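Dnab-like replicative helicase (Bacillus phage SPP1, PDB 3BH0) probably uses ATP hydrolysis to unwind double-stranded DNA in the 5'-3' direction during phage replication, this chain being the ATPase domain of the helicase. Local coordinates at residues 206-211 with 250-256; 68-74 with 257-263; 101-105 with 187-193. All coordinates share one frame; numbering follows the deposited sequence.

In the fold
All three contacts belong to the DnaB-like C-terminal domain, a P-loop NTPase fold built around one mixed sheet. Interaction 2 joins strands 70-74 and 259-265 in that sheet, and interaction 3 joins strands 98-103 and 183-188 of the same sheet; their centres are about 15 Å apart. Interaction 1 pairs helices 202-220 and 252-256 beside it, about 12 Å between centres from interaction 2 and about 15 Å from interaction 3. Along the chain, interaction 2 closes a long loop that contains interaction 3 and then interaction 1. Leu253 packs on Leu72 and on Leu190, so this short helix touches the segments of both sheet contacts; strand 70-74 runs on into the probable P-loop.

Interaction 1. Residues 206-211 with 250-256; sequences ISQISR and SGQLEQD
Ile206 meets Ser250 in the turn just before helix 252-256, where this short helix comes alongside helix 202-220 in the RecA-like fold expected of a DnaB-family ATPase domain. The short segments run nearly parallel, 13° apart, with axes 8.8 Å from each other. Ile206 can be followed outward. Its CB faces the backbone of Ser250, and its CG2 branch, anti to the backbone N, lies 3.4 Å from Ser250 CB. The other branch, CG1, turns away from the partner segment, and CD1 at its tip rests on the chain of Gln191. A branched residue suits this corner because it fills two directions at once.

Serines suit the middle of the interface because they are small. Ser207 lets Gln252 come close, Ser207 OG lying 3.4 Å from Gln252 CB while the hydroxyl bonds back to Thr203 O of its own helix. One turn on, Ser210 CB sits 3.8 Å from Leu253 CD1, whose leucine side chain also reaches Leu72 and Leu190. Ser210 OG donates a hydrogen bond to Asp256 OD2; its apparent length is doubtful because that oxygen is crowded in the model. On the exposed side, Arg211 crosses over Asp256, its CG near the same uncertain OD2. The arginine chain bends at chi3 (-59°), folding its guanidinium back over its own helix, where Ser207 O stands 3.9 Å above the plane of the Arg211 guanidinium, over its centre.

Interaction 2. Residues 68-74 with 257-263; sequences RNFVLIA and ADIIEFL
Leu72 and Ile260 stand side by side on one face of the sheet, Leu72 CB 4.1 Å from Ile260 CG1, in the closely packed half of this contact, where strands 70-74 and 259-263 run parallel in the domain interior. Leu72 is gripped twice: its N donates to Ile259 O at 2.8 Å, and its O accepts from Glu261 N at 2.7 Å, a bond almost collinear with the carbonyl (C=O...N 170°). Ala74 repeats the pattern, giving to Glu261 O and receiving from Leu263 N. Beside Leu72, Ala74 is small enough to admit the Phe262 ring, with Ala74 CB 3.8 Å from Phe262 CD1 and Ala74 O at the ring edge. On the other face Val71 CB and Ile259 CB stand 3.8 Å apart, beta-branched residues that suit strands, and the Glu261 chain runs alongside Ile73, its OE1 bonding to Tyr65 OH. Strand 223-228 flanks 70-74 on its far side.

At the other end the pairing is less regular, and Arg68 is its partly exposed part, while Asp258 stays buried. With CG beside its backbone N (chi1 -51°), Asp258 brings OD2 within 2.8 Å of Phe70 N, met on the anti side of the carboxylate. Phe70 O accepts from Asp258 N and, weakly at 3.5 Å, from Ile259 N. The Arg68 guanidinium lays one face over the carboxylate, so its salt bridge to OD1 is charge attraction without a directed N-H; the NH2 position is less sure. With Arg287 and Lys214 also forming salt bridges to it, the buried carboxylate is probably held ionised.

Interaction 3. Residues 101-105 with 187-193; sequences LHSLE and IDYLQLL
With CG anti to the carbonyl carbon (chi1 -71°), Leu104 turns its CD1 toward Ile187, while Glu105, whose CG is anti to its backbone N and whose chain then bends at chi2 (95°), swings its carboxylate to Tyr189. Both come just after the parallel pairing of strands 98-103 and 183-188 in the P-loop NTPase sheet. A hydrophobic strand leading to Asp188 is consistent with a Walker B motif, and the Asp188 side chain touches residues of the probable P-loop.

The strands are joined by a hydrogen bond from Asp188 N to His102 O, 2.7 Å long. Past it the chain around Asp188 makes an inverse gamma turn and the two segments meet through side chains. Leu104 fits between the strand and the short 3-10 segment that follows it. Leu104 CD1 lies 3.8 Å from Ile187 CG2, the two side chains running side by side, and 3.9 Å from Leu193 CD2. A leucine suits this place because it is long enough for CD1 to reach both while its CB stays against Leu192 CD2; helix 164-176 backs Ile187 and Leu193.

Polar and aromatic groups occupy the outer side, where Glu105 is exposed. Leu192 CG sits over one face of the Tyr189 ring, offset toward its rim. The carboxylate of Glu105 comes instead to the ring edge, its plane 55° from that of the ring, with Glu105 OE2 3.3 Å from Tyr189 CE2.

Interaction 1. Residues 206-211 with 250-256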
loop_
_atom_site.group_PDB
_atom_site.type_symbol
_atom_site.label_atom_id
_atom_site.label_comp_id
_atom_site.label_asym_id
_atom_site.label_seq_id
_atom_site.Cartn_x
_atom_site.Cartn_y
_atom_site.Cartn_z
ATOM N N ILE A 206 -6.516 -17.780 5.400
ATOM C CA ILE A 206 -6.105 -16.716 4.474
ATOM C C ILE A 206 -7.197 -16.424 3.434
ATOM O O ILE A 206 -7.418 -15.276 3.079
ATOM C CB ILE A 206 -4.760 -17.013 3.764
ATOM C CG1 ILE A 206 -3.636 -17.278 4.769
ATOM C CG2 ILE A 206 -4.422 -15.904 2.766
ATOM C CD1 ILE A 206 -3.176 -16.084 5.578
ATOM N N SER A 207 -7.879 -17.467 2.968
ATOM C CA SER A 207 -9.025 -17.314 2.076
ATOM C C SER A 207 -10.102 -16.429 2.703
ATOM O O SER A 207 -10.556 -15.462 2.072
ATOM C CB SER A 207 -9.599 -18.686 1.721
ATOM O OG SER A 207 -8.750 -19.366 0.806
ATOM N N GLN A 208 -10.482 -16.746 3.947
ATOM C CA GLN A 208 -11.468 -15.948 4.705
ATOM C C GLN A 208 -11.001 -14.516 4.888
ATOM O O GLN A 208 -11.739 -13.585 4.576
ATOM C CB GLN A 208 -11.776 -16.564 6.072
ATOM C CG GLN A 208 -12.397 -15.563 7.083
ATOM C CD GLN A 208 -11.340 -14.834 7.926
ATOM O OE1 GLN A 208 -10.405 -15.451 8.432
ATOM N NE2 GLN A 208 -11.495 -13.526 8.079
ATOM N N ILE A 209 -9.773 -14.332 5.371
ATOM C CA ILE A 209 -9.218 -12.977 5.494
ATOM C C ILE A 209 -9.346 -12.202 4.180
ATOM O O ILE A 209 -9.744 -11.043 4.177
ATOM C CB ILE A 209 -7.754 -12.973 5.976
ATOM C CG1 ILE A 209 -7.651 -13.502 7.413
ATOM C CG2 ILE A 209 -7.174 -11.545 5.873
ATOM C CD1 ILE A 209 -6.234 -13.899 7.835
ATOM N N SER A 210 -9.037 -12.859 3.069
ATOM C CA SER A 210 -9.084 -12.228 1.739
ATOM C C SER A 210 -10.507 -11.814 1.313
ATOM O O SER A 210 -10.737 -10.665 0.926
ATOM C CB SER A 210 -8.421 -13.152 0.695
ATOM O OG SER A 210 -8.842 -12.852 -0.633
ATOM N N ARG A 211 -11.456 -12.750 1.398
ATOM C CA ARG A 211 -12.865 -12.464 1.079
ATOM C C ARG A 211 -13.389 -11.303 1.895
ATOM O O ARG A 211 -14.011 -10.380 1.343
ATOM C CB ARG A 211 -13.760 -13.691 1.310
ATOM C CG ARG A 211 -13.644 -14.747 0.244
ATOM C CD ARG A 211 -14.679 -15.843 0.443
ATOM N NE ARG A 211 -14.543 -16.503 1.742
ATOM C CZ ARG A 211 -13.826 -17.600 1.935
ATOM N NH1 ARG A 211 -13.189 -18.141 0.909
ATOM N NH2 ARG A 211 -13.747 -18.165 3.147
ATOM N N SER A 250 -2.115 -19.211 -0.060
ATOM C CA SER A 250 -3.273 -18.353 0.140
ATOM C C SER A 250 -4.463 -18.733 -0.752
ATOM O O SER A 250 -5.607 -18.796 -0.279
ATOM C CB SER A 250 -2.852 -16.898 -0.109
ATOM O OG SER A 250 -1.684 -16.565 0.641
ATOM N N GLY A 251 -4.177 -18.977 -2.037
ATOM C CA GLY A 251 -5.189 -19.302 -3.054
ATOM C C GLY A 251 -6.103 -18.133 -3.424
ATOM O O GLY A 251 -5.839 -17.378 -4.371
ATOM N N GLN A 252 -7.185 -18.004 -2.661
ATOM C CA GLN A 252 -8.197 -16.966 -2.816
ATOM C C GLN A 252 -7.638 -15.582 -3.147
ATOM O O GLN A 252 -8.250 -14.810 -3.886
ATOM C CB GLN A 252 -8.992 -16.905 -1.519
ATOM C CG GLN A 252 -10.129 -15.923 -1.503
ATOM C CD GLN A 252 -11.293 -16.366 -2.360
ATOM O OE1 GLN A 252 -11.529 -15.810 -3.431
ATOM N NE2 GLN A 252 -12.039 -17.369 -1.885
ATOM N N LEU A 253 -6.464 -15.291 -2.599
ATOM C CA LEU A 253 -5.864 -13.955 -2.626
ATOM C C LEU A 253 -5.809 -13.297 -4.016
ATOM O O LEU A 253 -6.144 -12.122 -4.157
ATOM C CB LEU A 253 -4.475 -14.007 -1.960
ATOM C CG LEU A 253 -3.922 -12.766 -1.246
ATOM C CD1 LEU A 253 -4.975 -12.082 -0.410
ATOM C CD2 LEU A 253 -2.746 -13.153 -0.375
ATOM N N GLU A 254 -5.404 -14.054 -5.036
ATOM C CA GLU A 254 -5.318 -13.508 -6.389
ATOM C C GLU A 254 -6.694 -13.274 -7.014
ATOM O O GLU A 254 -6.864 -12.398 -7.865
ATOM C CB GLU A 254 -4.443 -14.381 -7.301
ATOM C CG GLU A 254 -5.099 -15.644 -7.838
ATOM C CD GLU A 254 -4.316 -16.270 -8.986
ATOM O OE1 GLU A 254 -3.816 -17.398 -8.788
ATOM O OE2 GLU A 254 -4.199 -15.642 -10.073
ATOM N N GLN A 255 -7.679 -14.059 -6.588
ATOM C CA GLN A 255 -9.028 -13.920 -7.118
ATOM C C GLN A 255 -9.726 -12.662 -6.602
ATOM O O GLN A 255 -10.293 -11.905 -7.386
ATOM C CB GLN A 255 -9.823 -15.208 -6.892
ATOM C CG GLN A 255 -9.358 -16.309 -7.885
ATOM C CD GLN A 255 -9.801 -17.713 -7.515
ATOM O OE1 GLN A 255 -10.934 -17.929 -7.110
ATOM N NE2 GLN A 255 -8.901 -18.676 -7.666
ATOM N N ASP A 256 -9.622 -12.402 -5.304
ATOM C CA ASP A 256 -10.333 -11.270 -4.702
ATOM C C ASP A 256 -9.797 -9.883 -5.050
ATOM O O ASP A 256 -10.573 -8.936 -5.190
ATOM C CB ASP A 256 -10.438 -11.456 -3.190
ATOM C CG ASP A 256 -11.313 -12.636 -2.825
ATOM O OD1 ASP A 256 -12.278 -12.923 -3.581
ATOM O OD2 ASP A 256 -11.037 -13.284 -1.799
#

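Interaction 2. Residues 68-74 with 257-263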
loop_
_atom_site.group_PDB
_atom_site.type_symbol
_atom_site.label_atom_id
_atom_site.label_comp_id
_atom_site.label_asym_id
_atom_site.label_seq_id
_atom_site.Cartn_x
_atom_site.Cartn_y
_atom_site.Cartn_z
ATOM N N ARG A 68 -13.888 1.078 -4.360
ATOM C CA ARG A 68 -14.181 -0.336 -4.084
ATOM C C ARG A 68 -12.956 -1.285 -4.079
ATOM O O ARG A 68 -13.063 -2.462 -3.697
ATOM C CB ARG A 68 -15.275 -0.829 -5.054
ATOM C CG ARG A 68 -14.800 -1.296 -6.429
ATOM C CD ARG A 68 -14.917 -2.823 -6.575
ATOM N NE ARG A 68 -14.272 -3.279 -7.808
ATOM C CZ ARG A 68 -14.218 -4.539 -8.236
ATOM N NH1 ARG A 68 -14.757 -5.534 -7.548
ATOM N NH2 ARG A 68 -13.608 -4.808 -9.380
ATOM N N ASN A 69 -11.801 -0.759 -4.492
ATOM C CA ASN A 69 -10.629 -1.592 -4.790
ATOM C C ASN A 69 -10.025 -2.314 -3.592
ATOM O O ASN A 69 -9.930 -1.779 -2.493
ATOM C CB ASN A 69 -9.527 -0.790 -5.499
ATOM C CG ASN A 69 -9.945 -0.262 -6.860
ATOM O OD1 ASN A 69 -9.279 0.617 -7.406
ATOM N ND2 ASN A 69 -11.039 -0.793 -7.422
ATOM N N PHE A 70 -9.624 -3.545 -3.841
ATOM C CA PHE A 70 -8.829 -4.302 -2.908
ATOM C C PHE A 70 -7.491 -4.507 -3.608
ATOM O O PHE A 70 -7.393 -5.264 -4.582
ATOM C CB PHE A 70 -9.525 -5.622 -2.582
ATOM C CG PHE A 70 -8.743 -6.522 -1.690
ATOM C CD1 PHE A 70 -7.932 -6.009 -0.687
ATOM C CD2 PHE A 70 -8.835 -7.897 -1.840
ATOM C CE1 PHE A 70 -7.209 -6.848 0.137
ATOM C CE2 PHE A 70 -8.109 -8.750 -1.018
ATOM C CZ PHE A 70 -7.299 -8.220 -0.025
ATOM N N VAL A 71 -6.476 -3.781 -3.148
ATOM C CA VAL A 71 -5.159 -3.862 -3.756
ATOM C C VAL A 71 -4.131 -4.524 -2.858
ATOM O O VAL A 71 -4.091 -4.327 -1.645
ATOM C CB VAL A 71 -4.684 -2.516 -4.427
ATOM C CG1 VAL A 71 -5.593 -1.381 -4.093
ATOM C CG2 VAL A 71 -3.246 -2.172 -4.108
ATOM N N LEU A 72 -3.338 -5.366 -3.502
ATOM C CA LEU A 72 -2.329 -6.178 -2.871
ATOM C C LEU A 72 -0.930 -5.723 -3.316
ATOM O O LEU A 72 -0.671 -5.538 -4.494
ATOM C CB LEU A 72 -2.578 -7.639 -3.247
ATOM C CG LEU A 72 -2.019 -8.677 -2.296
ATOM C CD1 LEU A 72 -2.900 -8.749 -1.032
ATOM C CD2 LEU A 72 -1.949 -10.016 -2.996
ATOM N N ILE A 73 -0.061 -5.501 -2.338
ATOM C CA ILE A 73 1.343 -5.195 -2.577
ATOM C C ILE A 73 2.102 -6.363 -1.981
ATOM O O ILE A 73 2.237 -6.475 -0.762
ATOM C CB ILE A 73 1.798 -3.858 -1.921
ATOM C CG1 ILE A 73 1.003 -2.679 -2.492
ATOM C CG2 ILE A 73 3.274 -3.629 -2.175
ATOM C CD1 ILE A 73 1.178 -1.390 -1.739
ATOM N N ALA A 74 2.556 -7.240 -2.858
ATOM C CA ALA A 74 3.298 -8.409 -2.453
ATOM C C ALA A 74 4.761 -8.387 -2.937
ATOM O O ALA A 74 5.079 -7.942 -4.037
ATOM C CB ALA A 74 2.582 -9.666 -2.906
ATOM N N ALA A 257 -8.481 -9.771 -5.210
ATOM C CA ALA A 257 -7.849 -8.481 -5.459
ATOM C C ALA A 257 -8.159 -7.951 -6.856
ATOM O O ALA A 257 -8.188 -8.689 -7.844
ATOM C CB ALA A 257 -6.344 -8.569 -5.241
ATOM N N ASP A 258 -8.403 -6.657 -6.922
ATOM C CA ASP A 258 -8.571 -5.973 -8.186
ATOM C C ASP A 258 -7.202 -5.625 -8.754
ATOM O O ASP A 258 -6.971 -5.704 -9.963
ATOM C CB ASP A 258 -9.430 -4.723 -7.961
ATOM C CG ASP A 258 -10.704 -5.053 -7.212
ATOM O OD1 ASP A 258 -11.441 -5.957 -7.680
ATOM O OD2 ASP A 258 -10.939 -4.476 -6.132
ATOM N N ILE A 259 -6.297 -5.245 -7.857
ATOM C CA ILE A 259 -4.947 -4.872 -8.231
ATOM C C ILE A 259 -3.920 -5.637 -7.392
ATOM O O ILE A 259 -4.029 -5.723 -6.169
ATOM C CB ILE A 259 -4.732 -3.347 -8.137
ATOM C CG1 ILE A 259 -5.795 -2.621 -8.975
ATOM C CG2 ILE A 259 -3.320 -2.984 -8.619
ATOM C CD1 ILE A 259 -5.852 -1.102 -8.827
ATOM N N ILE A 260 -2.940 -6.205 -8.070
ATOM C CA ILE A 260 -1.826 -6.847 -7.410
ATOM C C ILE A 260 -0.538 -6.253 -7.945
ATOM O O ILE A 260 -0.180 -6.427 -9.110
ATOM C CB ILE A 260 -1.838 -8.377 -7.605
ATOM C CG1 ILE A 260 -3.134 -8.970 -7.036
ATOM C CG2 ILE A 260 -0.568 -9.015 -6.987
ATOM C CD1 ILE A 260 -3.332 -10.478 -7.299
ATOM N N GLU A 261 0.156 -5.531 -7.084
ATOM C CA GLU A 261 1.447 -5.008 -7.459
ATOM C C GLU A 261 2.581 -5.740 -6.743
ATOM O O GLU A 261 2.657 -5.747 -5.523
ATOM C CB GLU A 261 1.499 -3.484 -7.307
ATOM C CG GLU A 261 0.670 -2.928 -6.195
ATOM C CD GLU A 261 0.334 -1.459 -6.370
ATOM O OE1 GLU A 261 -0.584 -1.163 -7.140
ATOM O OE2 GLU A 261 0.948 -0.601 -5.707
ATOM N N PHE A 262 3.413 -6.416 -7.531
ATOM C CA PHE A 262 4.639 -7.028 -7.049
ATOM C C PHE A 262 5.775 -6.014 -7.108
ATOM O O PHE A 262 5.805 -5.151 -7.987
ATOM C CB PHE A 262 5.022 -8.233 -7.908
ATOM C CG PHE A 262 4.076 -9.402 -7.811
ATOM C CD1 PHE A 262 3.595 -9.836 -6.588
ATOM C CD2 PHE A 262 3.720 -10.105 -8.952
ATOM C CE1 PHE A 262 2.736 -10.943 -6.509
ATOM C CE2 PHE A 262 2.876 -11.220 -8.888
ATOM C CZ PHE A 262 2.380 -11.634 -7.664
ATOM N N LEU A 263 6.691 -6.119 -6.154
ATOM C CA LEU A 263 7.930 -5.358 -6.166
ATOM C C LEU A 263 9.105 -6.296 -6.395
ATOM O O LEU A 263 9.174 -7.385 -5.832
ATOM C CB LEU A 263 8.120 -4.588 -4.859
ATOM C CG LEU A 263 7.480 -3.211 -4.609
ATOM C CD1 LEU A 263 6.330 -2.832 -5.536
ATOM C CD2 LEU A 263 7.002 -3.168 -3.191
#

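Interaction 3. Residues 101-105 with 187-193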
loop_
_atom_site.group_PDB
_atom_site.type_symbol
_atom_site.label_atom_id
_atom_site.label_comp_id
_atom_site.label_asym_id
_atom_site.label_seq_id
_atom_site.Cartn_x
_atom_site.Cartn_y
_atom_site.Cartn_z
ATOM N N LEU A 101 -3.431 3.224 8.699
ATOM C CA LEU A 101 -2.386 2.219 8.609
ATOM C C LEU A 101 -2.498 1.247 9.765
ATOM O O LEU A 101 -2.358 1.632 10.928
ATOM C CB LEU A 101 -1.004 2.862 8.566
ATOM C CG LEU A 101 0.183 1.939 8.859
ATOM C CD1 LEU A 101 0.346 0.780 7.842
ATOM C CD2 LEU A 101 1.469 2.768 8.986
ATOM N N HIS A 102 -2.767 -0.008 9.433
ATOM C CA HIS A 102 -2.845 -1.053 10.423
ATOM C C HIS A 102 -1.523 -1.809 10.412
ATOM O O HIS A 102 -1.249 -2.621 9.522
ATOM C CB HIS A 102 -4.058 -1.944 10.176
ATOM C CG HIS A 102 -5.358 -1.253 10.438
ATOM N ND1 HIS A 102 -5.923 -0.361 9.547
ATOM C CD2 HIS A 102 -6.191 -1.294 11.505
ATOM C CE1 HIS A 102 -7.045 0.115 10.057
ATOM N NE2 HIS A 102 -7.233 -0.439 11.240
ATOM N N SER A 103 -0.681 -1.479 11.392
ATOM C CA SER A 103 0.676 -1.986 11.420
ATOM C C SER A 103 0.867 -3.012 12.529
ATOM O O SER A 103 0.962 -2.691 13.705
ATOM C CB SER A 103 1.682 -0.839 11.481
ATOM O OG SER A 103 2.106 -0.579 12.785
ATOM N N LEU A 104 0.904 -4.264 12.103
ATOM C CA LEU A 104 0.864 -5.401 12.982
ATOM C C LEU A 104 2.286 -5.850 13.302
ATOM O O LEU A 104 2.542 -6.526 14.300
ATOM C CB LEU A 104 0.070 -6.503 12.293
ATOM C CG LEU A 104 -1.423 -6.179 12.217
ATOM C CD1 LEU A 104 -1.890 -6.179 10.776
ATOM C CD2 LEU A 104 -2.172 -7.231 13.002
ATOM N N GLU A 105 3.196 -5.430 12.436
ATOM C CA GLU A 105 4.603 -5.736 12.534
ATOM C C GLU A 105 5.310 -4.727 13.464
ATOM O O GLU A 105 6.096 -5.118 14.318
ATOM C CB GLU A 105 5.197 -5.709 11.116
ATOM C CG GLU A 105 6.618 -6.194 11.010
ATOM C CD GLU A 105 6.740 -7.672 10.625
ATOM O OE1 GLU A 105 6.591 -8.560 11.520
ATOM O OE2 GLU A 105 7.019 -7.936 9.422
ATOM N N ILE A 187 -2.831 -2.321 5.305
ATOM C CA ILE A 187 -2.560 -3.361 6.281
ATOM C C ILE A 187 -1.109 -3.869 6.207
ATOM O O ILE A 187 -0.740 -4.579 5.258
ATOM C CB ILE A 187 -3.618 -4.473 6.205
ATOM C CG1 ILE A 187 -5.014 -3.821 6.239
ATOM C CG2 ILE A 187 -3.418 -5.504 7.342
ATOM C CD1 ILE A 187 -6.138 -4.674 5.801
ATOM N N ASP A 188 -0.277 -3.484 7.188
ATOM C CA ASP A 188 1.096 -4.022 7.219
ATOM C C ASP A 188 1.070 -5.475 7.535
ATOM O O ASP A 188 1.207 -5.963 8.659
ATOM C CB ASP A 188 2.143 -3.280 8.046
ATOM C CG ASP A 188 3.597 -3.775 7.734
ATOM O OD1 ASP A 188 3.787 -4.778 6.979
ATOM O OD2 ASP A 188 4.555 -3.170 8.259
ATOM N N TYR A 189 0.848 -6.104 6.401
ATOM C CA TYR A 189 0.909 -7.482 6.065
ATOM C C TYR A 189 -0.156 -8.410 6.570
ATOM O O TYR A 189 -0.385 -8.567 7.766
ATOM C CB TYR A 189 2.340 -7.971 5.748
ATOM C CG TYR A 189 2.982 -9.064 6.534
ATOM C CD1 TYR A 189 2.750 -10.398 6.211
ATOM C CD2 TYR A 189 3.936 -8.768 7.510
ATOM C CE1 TYR A 189 3.391 -11.415 6.893
ATOM C CE2 TYR A 189 4.595 -9.785 8.195
ATOM C CZ TYR A 189 4.315 -11.096 7.881
ATOM O OH TYR A 189 4.946 -12.093 8.567
ATOM N N LEU A 190 -0.834 -8.938 5.555
ATOM C CA LEU A 190 -2.077 -9.639 5.631
ATOM C C LEU A 190 -1.989 -10.933 6.414
ATOM O O LEU A 190 -2.914 -11.265 7.142
ATOM C CB LEU A 190 -2.580 -9.902 4.201
ATOM C CG LEU A 190 -3.837 -10.737 3.916
ATOM C CD1 LEU A 190 -4.539 -10.153 2.705
ATOM C CD2 LEU A 190 -3.522 -12.220 3.694
ATOM N N GLN A 191 -0.870 -11.635 6.277
ATOM C CA GLN A 191 -0.728 -12.990 6.809
ATOM C C GLN A 191 -0.464 -12.995 8.307
ATOM O O GLN A 191 -0.279 -14.059 8.906
ATOM C CB GLN A 191 0.378 -13.761 6.075
ATOM C CG GLN A 191 0.026 -14.158 4.639
ATOM C CD GLN A 191 0.306 -13.055 3.605
ATOM O OE1 GLN A 191 0.835 -11.984 3.925
ATOM N NE2 GLN A 191 -0.047 -13.332 2.353
ATOM N N LEU A 192 -0.452 -11.798 8.884
ATOM C CA LEU A 192 -0.347 -11.576 10.312
ATOM C C LEU A 192 -1.727 -11.364 10.960
ATOM O O LEU A 192 -1.859 -11.395 12.191
ATOM C CB LEU A 192 0.538 -10.336 10.572
ATOM C CG LEU A 192 1.894 -10.487 11.277
ATOM C CD1 LEU A 192 2.684 -11.652 10.719
ATOM C CD2 LEU A 192 2.722 -9.203 11.229
ATOM N N LEU A 193 -2.747 -11.142 10.132
ATOM C CA LEU A 193 -4.098 -10.861 10.635
ATOM C C LEU A 193 -4.672 -12.056 11.394
ATOM O O LEU A 193 -4.405 -13.200 11.048
ATOM C CB LEU A 193 -5.040 -10.450 9.497
ATOM C CG LEU A 193 -4.851 -9.054 8.897
ATOM C CD1 LEU A 193 -5.618 -8.891 7.589
ATOM C CD2 LEU A 193 -5.234 -7.961 9.876
#